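Long-range contacts in transcriptional regulator (Rhodococcus sp., PDB 2O0Y), which probably binds DNA and regulates transcription as an IclR-family protein, with an N-terminal winged helix-turn-helix domain and a C-terminal GAF-like domain: residues D27-F32 with E43-T48; P37-L41 with R71-S77; A64-L68 with G79-L83. All coordinates share one frame. Residue numbers count along the deposited sequence, not the author numbering.

How the contacts relate
All three contacts lie in the N-terminal winged helix-turn-helix domain. From the N terminus, helix 18-29 leads into contact 1, which closes the short loop through strand 38-40 by bringing helix 41-48 back against it. Contact 2 opens inside that loop, at 37-41, and closes beyond helix 52-64 at 71-77, so it crosses contact 1 and joins the first strand to the wing. Contact 3 opens after helix 52-64 and closes at 79-83, past the wing; it crosses contact 2 and follows contact 1 in series. The three meet in one core, where Phe32 packs on the Leu68 side chain and the Tyr76 carbonyl; all three touch the second subunit, contact 2 through few residues.

Contact 1: residues D27-F32 with E43-T48; sequences DLLELF and ELVEGT
Residues 27-32 bring the C-terminal part of helix 18-29 into a type I beta turn from Leu29 to Phe32, with Leu31 N bonded to Leu28 O (3.0 Å) and Phe32 N to Leu29 O (3.0 Å). Residues 43-48 are helical throughout. In register, the CA-CA distances are 6.7 Å for Asp27-Thr48, 6.4 Å for Leu28-Leu44 and 7.0 Å for Leu31-Gly47. The interface is essentially apolar. Asp27 sits at its edge, CB 4.2 Å from Thr48 CG2, while its carboxylate forms a salt bridge with Arg65 of the second subunit. Leu28 (m,t) brings CD2 to 3.7 Å from Leu44 CB and 3.6 Å from Thr48 CG2. Leu31, also m,t, makes the most contacts of the first segment: its CD1 lies 3.7 Å from Leu44 CD2 and 4.0 Å from both Gly47 CA and Thr48 CG2. Glycine suits position 47 because a CB there would fall 2.7 Å from Leu31 CD1. Thr48 (chi1 p) turns OG1 back to Leu44 O, 2.7 Å away, satisfying its hydroxyl and presenting a methyl to the leucines. Phe32 has an extended backbone (phi/psi -87/125) and chi1 m, which place CE1 3.8 Å from Leu44 CD2. The end of helix 18-29 and the turn after it pack on helix 41-48, which with helix 52-64 forms the helix-turn-helix of this winged-helix domain. Helix 52-64 receives Leu28 and Leu29 on Met62 and Leu44 on Val59, while Leu29 and Phe32 reach Leu78 of strand 75-78.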
loop_
_atom_site.group_PDB
_atom_site.type_symbol
_atom_site.label_atom_id
_atom_site.label_comp_id
_atom_site.label_asym_id
_atom_site.label_seq_id
_atom_site.Cartn_x
_atom_site.Cartn_y
_atom_site.Cartn_z
ATOM N N ASP B 27 -4.667 -20.977 -8.302
ATOM C CA ASP B 27 -3.488 -21.796 -8.065
ATOM C C ASP B 27 -2.171 -21.082 -8.438
ATOM O O ASP B 27 -1.092 -21.288 -7.820
ATOM C CB ASP B 27 -3.618 -23.140 -8.860
ATOM C CG ASP B 27 -4.724 -24.004 -8.344
ATOM O OD1 ASP B 27 -5.260 -23.720 -7.233
ATOM O OD2 ASP B 27 -5.116 -24.967 -9.057
ATOM N N LEU B 28 -2.226 -20.276 -9.489
ATOM C CA LEU B 28 -1.024 -19.540 -9.945
ATOM C C LEU B 28 -0.715 -18.413 -8.974
ATOM O O LEU B 28 0.420 -18.260 -8.554
ATOM C CB LEU B 28 -1.247 -18.943 -11.375
ATOM C CG LEU B 28 -1.270 -20.028 -12.474
ATOM C CD1 LEU B 28 -1.798 -19.420 -13.816
ATOM C CD2 LEU B 28 0.207 -20.518 -12.728
ATOM N N LEU B 29 -1.734 -17.645 -8.583
ATOM C CA LEU B 29 -1.513 -16.544 -7.637
ATOM C C LEU B 29 -1.024 -17.051 -6.298
ATOM O O LEU B 29 -0.226 -16.419 -5.620
ATOM C CB LEU B 29 -2.827 -15.796 -7.459
ATOM C CG LEU B 29 -3.323 -14.978 -8.652
ATOM C CD1 LEU B 29 -4.748 -14.455 -8.411
ATOM C CD2 LEU B 29 -2.336 -13.784 -8.802
ATOM N N GLU B 30 -1.494 -18.215 -5.903
ATOM C CA GLU B 30 -1.003 -18.813 -4.637
ATOM C C GLU B 30 0.481 -19.084 -4.605
ATOM O O GLU B 30 1.070 -19.262 -3.533
ATOM C CB GLU B 30 -1.748 -20.119 -4.381
ATOM C CG GLU B 30 -3.216 -19.902 -4.094
ATOM C CD GLU B 30 -3.486 -19.537 -2.662
ATOM O OE1 GLU B 30 -2.517 -19.499 -1.846
ATOM O OE2 GLU B 30 -4.668 -19.275 -2.339
ATOM N N LEU B 31 1.136 -19.126 -5.769
ATOM C CA LEU B 31 2.585 -19.404 -5.754
ATOM C C LEU B 31 3.378 -18.119 -5.416
ATOM O O LEU B 31 4.555 -18.159 -5.183
ATOM C CB LEU B 31 3.044 -19.900 -7.160
ATOM C CG LEU B 31 2.565 -21.317 -7.501
ATOM C CD1 LEU B 31 2.865 -21.603 -8.999
ATOM C CD2 LEU B 31 3.269 -22.285 -6.573
ATOM N N PHE B 32 2.743 -16.962 -5.445
ATOM C CA PHE B 32 3.400 -15.715 -5.024
ATOM C C PHE B 32 3.249 -15.517 -3.545
ATOM O O PHE B 32 2.099 -15.473 -3.009
ATOM C CB PHE B 32 2.803 -14.492 -5.779
ATOM C CG PHE B 32 3.028 -14.567 -7.293
ATOM C CD1 PHE B 32 2.231 -15.381 -8.062
ATOM C CD2 PHE B 32 4.082 -13.860 -7.911
ATOM C CE1 PHE B 32 2.433 -15.515 -9.447
ATOM C CE2 PHE B 32 4.309 -13.965 -9.297
ATOM C CZ PHE B 32 3.522 -14.772 -10.088
ATOM N N GLU B 43 8.752 -21.747 -13.034
ATOM C CA GLU B 43 8.246 -21.945 -11.695
ATOM C C GLU B 43 6.701 -22.107 -11.669
ATOM O O GLU B 43 6.172 -22.891 -10.883
ATOM C CB GLU B 43 8.644 -20.778 -10.781
ATOM C CG GLU B 43 10.133 -20.775 -10.423
ATOM C CD GLU B 43 10.477 -19.641 -9.494
ATOM O OE1 GLU B 43 10.497 -18.504 -9.969
ATOM O OE2 GLU B 43 10.731 -19.887 -8.281
ATOM N N LEU B 44 5.984 -21.316 -12.471
ATOM C CA LEU B 44 4.503 -21.398 -12.474
ATOM C C LEU B 44 4.043 -22.721 -13.025
ATOM O O LEU B 44 3.106 -23.349 -12.475
ATOM C CB LEU B 44 3.894 -20.241 -13.253
ATOM C CG LEU B 44 4.259 -18.872 -12.604
ATOM C CD1 LEU B 44 3.741 -17.778 -13.534
ATOM C CD2 LEU B 44 3.689 -18.674 -11.164
ATOM N N VAL B 45 4.747 -23.224 -14.034
ATOM C CA VAL B 45 4.458 -24.595 -14.557
ATOM C C VAL B 45 4.777 -25.667 -13.553
ATOM O O VAL B 45 3.939 -26.557 -13.294
ATOM C CB VAL B 45 5.225 -24.864 -15.878
ATOM C CG1 VAL B 45 5.074 -26.348 -16.338
ATOM C CG2 VAL B 45 4.707 -23.923 -16.918
ATOM N N GLU B 46 5.970 -25.607 -12.971
ATOM C CA GLU B 46 6.378 -26.611 -11.947
ATOM C C GLU B 46 5.476 -26.624 -10.708
ATOM O O GLU B 46 5.157 -27.689 -10.156
ATOM C CB GLU B 46 7.802 -26.315 -11.515
ATOM C CG GLU B 46 8.786 -26.788 -12.598
ATOM C CD GLU B 46 10.225 -26.458 -12.298
ATOM O OE1 GLU B 46 10.525 -25.636 -11.380
ATOM O OE2 GLU B 46 11.047 -27.034 -13.026
ATOM N N GLY B 47 5.064 -25.435 -10.279
ATOM C CA GLY B 47 4.298 -25.294 -9.052
ATOM C C GLY B 47 2.842 -25.711 -9.241
ATOM O O GLY B 47 2.198 -26.202 -8.313
ATOM N N THR B 48 2.317 -25.558 -10.437
ATOM C CA THR B 48 0.948 -25.995 -10.703
ATOM C C THR B 48 0.815 -27.352 -11.365
ATOM O O THR B 48 -0.278 -27.911 -11.336
ATOM C CB THR B 48 0.202 -25.005 -11.612
ATOM O OG1 THR B 48 0.891 -24.896 -12.858
ATOM C CG2 THR B 48 0.013 -23.591 -10.959
#

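Contact 2: residues P37-L41 with R71-S77; sequences PTRSL and RADGSYS
Arg71 opens a type I turn ending at Gly74 (Gly74 N to Arg71 O, 3.0 Å), and Arg71 N bonds to Ser75 O at 2.6 Å. Thr38 CG2 lies over one face of the Arg71 guanidinium and 3.8 Å from Arg71 CD, while Arg71 NH2 makes a salt bridge to Asp73 OD2 (3.3 Å), weak as a hydrogen bond. Asp73 braces the turn: its OD1 accepts from Ser75 N (3.0 Å), an Asx turn, and from Ser75 OG (2.7 Å). Gly74 takes positive phi (80°), which glycine tolerates best, and a water bridges its O (2.6 Å) to Leu41 N (2.7 Å). This turn tips the wing, the hairpin of strands 68-70 and 75-78; the short, weakly bonded strand 38-40 adds at the edge as third strand of the winged-helix sheet. The axes of 38-40 and 75-77 approach to 4.2 Å, antiparallel but markedly twisted, 147° between their directions. Ser75 CA comes within 4.1 Å of Ser40 CA, but the side chains diverge. Tyr76 and Arg39 form the antiparallel hydrogen-bonded pair (Tyr76 N to Arg39 O 2.8 Å, Arg39 N to Tyr76 O 2.9 Å), side chains on the same face. The Tyr76 ring (chi1 m) meets helix 41-48 edge-on, CE1 4.3 Å from Leu41 CB, where Ser40 provides the N-cap. Ser77 CB reaches Thr38 CG2 at 4.1 Å, and its backbone bonds to Thr69.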
loop_
_atom_site.group_PDB
_atom_site.type_symbol
_atom_site.label_atom_id
_atom_site.label_comp_id
_atom_site.label_asym_id
_atom_site.label_seq_id
_atom_site.Cartn_x
_atom_site.Cartn_y
_atom_site.Cartn_z
ATOM N N PRO B 37 8.353 -13.447 -4.081
ATOM C CA PRO B 37 7.544 -12.333 -4.607
ATOM C C PRO B 37 7.462 -12.310 -6.153
ATOM O O PRO B 37 6.513 -11.697 -6.711
ATOM C CB PRO B 37 8.255 -11.086 -4.054
ATOM C CG PRO B 37 9.681 -11.539 -3.856
ATOM C CD PRO B 37 9.592 -12.978 -3.428
ATOM N N THR B 38 8.413 -12.969 -6.845
ATOM C CA THR B 38 8.343 -13.080 -8.308
ATOM C C THR B 38 8.528 -14.533 -8.665
ATOM O O THR B 38 9.148 -15.274 -7.901
ATOM C CB THR B 38 9.432 -12.244 -9.039
ATOM O OG1 THR B 38 10.698 -12.843 -8.777
ATOM C CG2 THR B 38 9.491 -10.779 -8.503
ATOM N N ARG B 39 7.980 -14.959 -9.814
ATOM C CA ARG B 39 8.102 -16.358 -10.302
ATOM C C ARG B 39 8.311 -16.292 -11.782
ATOM O O ARG B 39 7.663 -15.450 -12.444
ATOM C CB ARG B 39 6.766 -17.081 -10.078
ATOM C CG ARG B 39 6.436 -17.306 -8.583
ATOM C CD ARG B 39 7.436 -18.288 -7.941
ATOM N NE ARG B 39 6.922 -18.788 -6.666
ATOM C CZ ARG B 39 7.379 -19.815 -6.000
ATOM N NH1 ARG B 39 8.473 -20.473 -6.410
ATOM N NH2 ARG B 39 6.764 -20.151 -4.856
ATOM N N SER B 40 9.160 -17.172 -12.312
ATOM C CA SER B 40 9.371 -17.315 -13.747
ATOM C C SER B 40 8.290 -18.225 -14.274
ATOM O O SER B 40 7.626 -18.953 -13.524
ATOM C CB SER B 40 10.690 -17.997 -13.999
ATOM O OG SER B 40 10.614 -19.318 -13.462
ATOM N N LEU B 41 8.142 -18.264 -15.578
ATOM C CA LEU B 41 7.145 -19.141 -16.161
ATOM C C LEU B 41 7.409 -20.621 -15.753
ATOM O O LEU B 41 6.476 -21.366 -15.440
ATOM C CB LEU B 41 7.181 -18.968 -17.720
ATOM C CG LEU B 41 6.364 -19.940 -18.582
ATOM C CD1 LEU B 41 4.857 -19.744 -18.275
ATOM C CD2 LEU B 41 6.688 -19.702 -20.069
ATOM N N ARG B 71 8.588 -9.037 -15.844
ATOM C CA ARG B 71 9.775 -8.216 -15.566
ATOM C C ARG B 71 10.946 -8.511 -16.530
ATOM O O ARG B 71 10.959 -9.524 -17.222
ATOM C CB ARG B 71 10.247 -8.426 -14.153
ATOM C CG ARG B 71 9.173 -8.163 -13.100
ATOM C CD ARG B 71 9.496 -8.940 -11.878
ATOM N NE ARG B 71 10.886 -8.754 -11.465
ATOM C CZ ARG B 71 11.289 -7.908 -10.518
ATOM N NH1 ARG B 71 10.405 -7.136 -9.869
ATOM N NH2 ARG B 71 12.582 -7.835 -10.222
ATOM N N ALA B 72 11.948 -7.652 -16.531
ATOM C CA ALA B 72 13.043 -7.760 -17.498
ATOM C C ALA B 72 13.856 -9.049 -17.299
ATOM O O ALA B 72 14.251 -9.683 -18.279
ATOM C CB ALA B 72 13.933 -6.540 -17.407
ATOM N N ASP B 73 14.091 -9.418 -16.033
ATOM C CA ASP B 73 14.750 -10.676 -15.664
ATOM C C ASP B 73 13.922 -11.918 -15.978
ATOM O O ASP B 73 14.190 -12.966 -15.419
ATOM C CB ASP B 73 15.124 -10.706 -14.160
ATOM C CG ASP B 73 13.902 -10.598 -13.216
ATOM O OD1 ASP B 73 12.764 -10.978 -13.588
ATOM O OD2 ASP B 73 14.088 -10.136 -12.067
ATOM N N GLY B 74 12.912 -11.796 -16.844
ATOM C CA GLY B 74 12.095 -12.946 -17.287
ATOM C C GLY B 74 10.988 -13.403 -16.332
ATOM O O GLY B 74 10.104 -14.216 -16.711
ATOM N N SER B 75 11.040 -12.928 -15.087
ATOM C CA SER B 75 10.098 -13.336 -14.099
ATOM C C SER B 75 8.845 -12.442 -14.099
ATOM O O SER B 75 8.789 -11.423 -14.809
ATOM C CB SER B 75 10.782 -13.459 -12.725
ATOM O OG SER B 75 10.942 -12.213 -12.083
ATOM N N TYR B 76 7.847 -12.830 -13.295
ATOM C CA TYR B 76 6.610 -12.097 -13.138
ATOM C C TYR B 76 6.484 -11.719 -11.694
ATOM O O TYR B 76 6.837 -12.554 -10.830
ATOM C CB TYR B 76 5.405 -12.993 -13.504
ATOM C CG TYR B 76 5.432 -13.380 -14.956
ATOM C CD1 TYR B 76 6.061 -14.538 -15.372
ATOM C CD2 TYR B 76 4.885 -12.553 -15.920
ATOM C CE1 TYR B 76 6.123 -14.871 -16.744
ATOM C CE2 TYR B 76 4.937 -12.877 -17.268
ATOM C CZ TYR B 76 5.536 -14.053 -17.663
ATOM O OH TYR B 76 5.582 -14.365 -19.024
ATOM N N SER B 77 5.949 -10.517 -11.410
ATOM C CA SER B 77 5.499 -10.202 -10.060
ATOM C C SER B 77 3.987 -10.047 -10.120
ATOM O O SER B 77 3.412 -10.041 -11.233
ATOM C CB SER B 77 6.073 -8.856 -9.558
ATOM O OG SER B 77 5.613 -7.830 -10.383
HETATM O O HOH W 1 9.719 -16.763 -17.179
#

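Contact 3: residues A64-L68 with G79-L83; sequences ARSVL and GPEML
Two irregular segments run side by side at the base of the wing in the winged-helix fold: residues 64-68 end helix 52-64 and enter strand 68-70, whereas residues 79-83 follow strand 75-78. Ser66 (phi/psi 67/18) closes the helix in a Schellman motif, and the chain turns out so that the Ser66 carbonyl meets the other segment. Ser66 O accepts from Glu81 N at 2.9 Å and Val67 O from Gly79 N at 2.8 Å; Ser66 CA is 4.9 Å from Glu81 CA, and Leu68 CA 4.1 Å from Gly79 CA. Glycine suits position 79, since an ideal CB would come within 2.4 Å of Ser66 O. Residues 80-83 have helical phi/psi, with Met82 N bonded to Gly79 O (3.0 Å). Pro80, lacking an N-H, starts this turn well, its CD 4.0 Å from Ser66 CB. Val67 CG2 touches Glu81 CG at 3.9 Å, and selenomethionine Met82 lays CG 3.9 Å from Val67 O. Arg65 pairs with Asp27 and Glu30 of the second subunit, Glu81 with Arg84 of its own chain. A water lies 2.9 Å from Arg65 NE, whose hydrogen it accepts, and 3.0 Å from Glu81 OE1, one of several acceptors within its reach.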
loop_
_atom_site.group_PDB
_atom_site.type_symbol
_atom_site.label_atom_id
_atom_site.label_comp_id
_atom_site.label_asym_id
_atom_site.label_seq_id
_atom_site.Cartn_x
_atom_site.Cartn_y
_atom_site.Cartn_z
ATOM N N ALA B 64 -2.321 -8.990 -19.334
ATOM C CA ALA B 64 -3.152 -8.031 -20.035
ATOM C C ALA B 64 -4.019 -7.240 -19.068
ATOM O O ALA B 64 -4.329 -6.095 -19.297
ATOM C CB ALA B 64 -4.015 -8.732 -21.059
ATOM N N ARG B 65 -4.411 -7.874 -17.978
ATOM C CA ARG B 65 -5.256 -7.225 -17.000
ATOM C C ARG B 65 -4.475 -6.589 -15.819
ATOM O O ARG B 65 -5.091 -6.107 -14.869
ATOM C CB ARG B 65 -6.236 -8.254 -16.437
ATOM C CG ARG B 65 -7.462 -7.641 -15.834
ATOM C CD ARG B 65 -8.447 -7.047 -16.942
ATOM N NE ARG B 65 -9.513 -6.397 -16.201
ATOM C CZ ARG B 65 -10.716 -6.904 -15.997
ATOM N NH1 ARG B 65 -11.067 -8.090 -16.534
ATOM N NH2 ARG B 65 -11.579 -6.212 -15.273
ATOM N N SER B 66 -3.141 -6.626 -15.878
ATOM C CA SER B 66 -2.249 -6.079 -14.818
ATOM C C SER B 66 -2.297 -6.789 -13.500
ATOM O O SER B 66 -1.810 -6.252 -12.507
ATOM C CB SER B 66 -2.456 -4.578 -14.645
ATOM O OG SER B 66 -1.961 -3.957 -15.824
ATOM N N VAL B 67 -2.812 -8.013 -13.487
ATOM C CA VAL B 67 -2.825 -8.894 -12.285
ATOM C C VAL B 67 -1.413 -9.372 -12.111
ATOM O O VAL B 67 -0.989 -9.589 -10.995
ATOM C CB VAL B 67 -3.869 -10.085 -12.481
ATOM C CG1 VAL B 67 -3.568 -11.382 -11.646
ATOM C CG2 VAL B 67 -5.321 -9.599 -12.276
ATOM N N LEU B 68 -0.688 -9.598 -13.224
ATOM C CA LEU B 68 0.720 -9.930 -13.124
ATOM C C LEU B 68 1.457 -8.935 -13.983
ATOM O O LEU B 68 0.825 -8.302 -14.832
ATOM C CB LEU B 68 1.006 -11.316 -13.670
ATOM C CG LEU B 68 0.451 -12.498 -12.905
ATOM C CD1 LEU B 68 0.929 -13.787 -13.659
ATOM C CD2 LEU B 68 0.952 -12.579 -11.448
ATOM N N GLY B 79 0.911 -7.698 -10.302
ATOM C CA GLY B 79 0.959 -6.433 -11.073
ATOM C C GLY B 79 0.085 -5.364 -10.458
ATOM O O GLY B 79 -0.536 -5.561 -9.421
ATOM N N PRO B 80 0.089 -4.171 -11.055
ATOM C CA PRO B 80 -0.504 -2.980 -10.416
ATOM C C PRO B 80 -1.982 -3.098 -10.166
ATOM O O PRO B 80 -2.522 -2.434 -9.277
ATOM C CB PRO B 80 -0.268 -1.874 -11.475
ATOM C CG PRO B 80 0.872 -2.377 -12.318
ATOM C CD PRO B 80 0.757 -3.887 -12.352
ATOM N N GLU B 81 -2.657 -3.998 -10.909
ATOM C CA GLU B 81 -4.082 -4.225 -10.620
ATOM C C GLU B 81 -4.318 -4.472 -9.174
ATOM O O GLU B 81 -5.297 -4.027 -8.581
ATOM C CB GLU B 81 -4.609 -5.409 -11.438
ATOM C CG GLU B 81 -6.039 -5.920 -11.081
ATOM C CD GLU B 81 -7.175 -5.164 -11.709
ATOM O OE1 GLU B 81 -6.929 -4.097 -12.272
ATOM O OE2 GLU B 81 -8.360 -5.613 -11.585
HETATM N N MSE B 82 -3.424 -5.259 -8.573
HETATM C CA MSE B 82 -3.708 -5.719 -7.217
HETATM C C MSE B 82 -3.712 -4.547 -6.229
HETATM O O MSE B 82 -4.224 -4.647 -5.132
HETATM C CB MSE B 82 -2.662 -6.792 -6.779
HETATM C CG MSE B 82 -2.452 -7.946 -7.752
HETATM SE SE MSE B 82 -4.205 -8.869 -7.961
HETATM C CE MSE B 82 -4.508 -9.020 -6.109
ATOM N N LEU B 83 -3.059 -3.458 -6.599
ATOM C CA LEU B 83 -2.933 -2.264 -5.741
ATOM C C LEU B 83 -4.272 -1.573 -5.600
ATOM O O LEU B 83 -4.458 -0.728 -4.723
ATOM C CB LEU B 83 -1.920 -1.277 -6.364
ATOM C CG LEU B 83 -0.470 -1.755 -6.499
ATOM C CD1 LEU B 83 0.372 -0.634 -7.143
ATOM C CD2 LEU B 83 0.117 -2.101 -5.047
HETATM O O HOH W 2 -7.888 -4.311 -15.099
#